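Side-chain contact in epidermin decarboxylase (Staphylococcus epidermidis, PDB 1G63), which uses FMN to carry out the oxidative decarboxylation of the C-terminal cysteine of the epidermin precursor, leaving a carbon-carbon double bond: residues B[23-28]-B[166-171]. Residues are numbered along the deposited sequence; the frame is centred on the assembly and turned at random.
Sequences VELKQH and ENVLNF
Leu169 reaches from helix 165-172 to segment 23-28 and splits its two methyls between Leu25 and His28. Followed outward, its CB leaves the backbone toward segment 23-28, and CG is the fork, carried there by an off-staggered first torsion (chi1 -105°). The CD1 branch meets CD2 of Leu25 at 3.4 Å, the two leucine side chains running antiparallel alongside one another. The CD2 branch lies over one face of the His28 imidazole, 3.8 Å from the ring centroid and 18° off the normal. This CH-pi contact is displaced toward the rim, where CD2 comes within 3.6 Å of His28 NE2. The ring is turned so that the carbonyl O of Glu24 lies in its plane, at the edge; ND1 makes a weak, bent hydrogen bond to that O (3.5 Å, 139°). One residue earlier on the same helix, the Val168 side chain lies roughly perpendicular to that of Leu25, CG2 to CD2 4.1 Å, and also packs on Phe113 of strand 110-114. Leu25 further touches Ile165, and Leu169 touches Phe29. No hydrogen bond links the two segments: apolar and CH-pi packing joins helix 165-172 to helix 18-25 and the turn after it, following strand 5-9 of the Rossmann-like parallel sheet.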
loop_
_atom_site.group_PDB
_atom_site.type_symbol
_atom_site.label_atom_id
_atom_site.label_comp_id
_atom_site.label_asym_id
_atom_site.label_seq_id
_atom_site.Cartn_x
_atom_site.Cartn_y
_atom_site.Cartn_z
ATOM N N VAL B 23 -16.516 -33.827 -2.832
ATOM C CA VAL B 23 -17.161 -34.479 -3.964
ATOM C C VAL B 23 -17.795 -35.813 -3.559
ATOM O O VAL B 23 -18.872 -36.177 -4.036
ATOM C CB VAL B 23 -16.150 -34.701 -5.115
ATOM C CG1 VAL B 23 -14.915 -35.412 -4.590
ATOM C CG2 VAL B 23 -16.807 -35.496 -6.242
ATOM N N GLU B 24 -17.125 -36.528 -2.662
ATOM C CA GLU B 24 -17.613 -37.815 -2.185
ATOM C C GLU B 24 -18.889 -37.646 -1.354
ATOM O O GLU B 24 -19.884 -38.337 -1.575
ATOM C CB GLU B 24 -16.531 -38.490 -1.340
ATOM C CG GLU B 24 -16.751 -39.974 -1.137
ATOM C CD GLU B 24 -16.315 -40.797 -2.331
ATOM O OE1 GLU B 24 -16.619 -42.007 -2.359
ATOM O OE2 GLU B 24 -15.661 -40.235 -3.233
ATOM N N LEU B 25 -18.849 -36.719 -0.400
ATOM C CA LEU B 25 -19.983 -36.449 0.476
ATOM C C LEU B 25 -21.166 -35.807 -0.245
ATOM O O LEU B 25 -22.300 -35.903 0.219
ATOM C CB LEU B 25 -19.546 -35.551 1.635
ATOM C CG LEU B 25 -18.550 -36.161 2.622
ATOM C CD1 LEU B 25 -18.046 -35.098 3.583
ATOM C CD2 LEU B 25 -19.220 -37.294 3.378
ATOM N N LYS B 26 -20.903 -35.152 -1.373
ATOM C CA LYS B 26 -21.966 -34.504 -2.138
ATOM C C LYS B 26 -22.989 -35.514 -2.633
ATOM O O LYS B 26 -24.086 -35.146 -3.060
ATOM C CB LYS B 26 -21.390 -33.764 -3.344
ATOM C CG LYS B 26 -20.809 -32.402 -3.028
ATOM C CD LYS B 26 -21.534 -31.303 -3.788
ATOM C CE LYS B 26 -23.014 -31.292 -3.475
ATOM N NZ LYS B 26 -23.734 -30.270 -4.282
ATOM N N GLN B 27 -22.624 -36.790 -2.574
ATOM C CA GLN B 27 -23.505 -37.846 -3.033
ATOM C C GLN B 27 -24.450 -38.375 -1.967
ATOM O O GLN B 27 -25.410 -39.071 -2.285
ATOM C CB GLN B 27 -22.678 -38.999 -3.587
ATOM C CG GLN B 27 -21.754 -38.599 -4.717
ATOM C CD GLN B 27 -20.983 -39.781 -5.268
ATOM O OE1 GLN B 27 -20.255 -40.461 -4.538
ATOM N NE2 GLN B 27 -21.137 -40.035 -6.565
ATOM N N HIS B 28 -24.191 -38.051 -0.705
ATOM C CA HIS B 28 -25.046 -38.536 0.370
ATOM C C HIS B 28 -25.819 -37.436 1.092
ATOM O O HIS B 28 -26.798 -37.719 1.779
ATOM C CB HIS B 28 -24.221 -39.324 1.395
ATOM C CG HIS B 28 -23.424 -40.445 0.802
ATOM N ND1 HIS B 28 -22.310 -40.234 0.017
ATOM C CD2 HIS B 28 -23.572 -41.787 0.892
ATOM C CE1 HIS B 28 -21.803 -41.399 -0.348
ATOM N NE2 HIS B 28 -22.550 -42.358 0.169
ATOM N N GLU B 166 -16.008 -43.913 4.056
ATOM C CA GLU B 166 -16.963 -44.870 4.601
ATOM C C GLU B 166 -16.946 -44.702 6.127
ATOM O O GLU B 166 -17.967 -44.853 6.800
ATOM C CB GLU B 166 -16.543 -46.291 4.217
ATOM C CG GLU B 166 -17.280 -47.393 4.956
ATOM C CD GLU B 166 -16.394 -48.613 5.220
ATOM O OE1 GLU B 166 -16.864 -49.555 5.899
ATOM O OE2 GLU B 166 -15.227 -48.630 4.752
ATOM N N ASN B 167 -15.768 -44.386 6.658
ATOM C CA ASN B 167 -15.587 -44.173 8.087
ATOM C C ASN B 167 -16.370 -42.952 8.597
ATOM O O ASN B 167 -17.070 -43.044 9.607
ATOM C CB ASN B 167 -14.096 -43.995 8.414
ATOM C CG ASN B 167 -13.299 -45.298 8.315
ATOM O OD1 ASN B 167 -12.059 -45.280 8.300
ATOM N ND2 ASN B 167 -13.999 -46.428 8.262
ATOM N N VAL B 168 -16.273 -41.814 7.911
ATOM C CA VAL B 168 -16.999 -40.639 8.387
ATOM C C VAL B 168 -18.502 -40.784 8.151
ATOM O O VAL B 168 -19.306 -40.204 8.874
ATOM C CB VAL B 168 -16.462 -39.296 7.764
ATOM C CG1 VAL B 168 -14.982 -39.406 7.495
ATOM C CG2 VAL B 168 -17.206 -38.932 6.524
ATOM N N LEU B 169 -18.883 -41.569 7.152
ATOM C CA LEU B 169 -20.300 -41.784 6.873
ATOM C C LEU B 169 -20.919 -42.589 8.010
ATOM O O LEU B 169 -22.001 -42.278 8.483
ATOM C CB LEU B 169 -20.462 -42.535 5.553
ATOM C CG LEU B 169 -20.941 -41.742 4.336
ATOM C CD1 LEU B 169 -20.500 -40.299 4.428
ATOM C CD2 LEU B 169 -20.410 -42.401 3.071
ATOM N N ASN B 170 -20.209 -43.620 8.456
ATOM C CA ASN B 170 -20.694 -44.475 9.533
ATOM C C ASN B 170 -20.690 -43.777 10.893
ATOM O O ASN B 170 -21.586 -43.992 11.712
ATOM C CB ASN B 170 -19.835 -45.744 9.628
ATOM C CG ASN B 170 -20.356 -46.729 10.671
ATOM O OD1 ASN B 170 -21.409 -47.349 10.486
ATOM N ND2 ASN B 170 -19.632 -46.868 11.775
ATOM N N PHE B 171 -19.673 -42.955 11.137
ATOM C CA PHE B 171 -19.548 -42.243 12.404
ATOM C C PHE B 171 -20.596 -41.150 12.509
ATOM O O PHE B 171 -21.086 -40.853 13.592
ATOM C CB PHE B 171 -18.159 -41.621 12.529
ATOM C CG PHE B 171 -17.886 -41.014 13.874
ATOM C CD1 PHE B 171 -17.666 -41.823 14.984
ATOM C CD2 PHE B 171 -17.855 -39.636 14.035
ATOM C CE1 PHE B 171 -17.415 -41.269 16.244
ATOM C CE2 PHE B 171 -17.605 -39.065 15.297
ATOM C CZ PHE B 171 -17.386 -39.887 16.403
#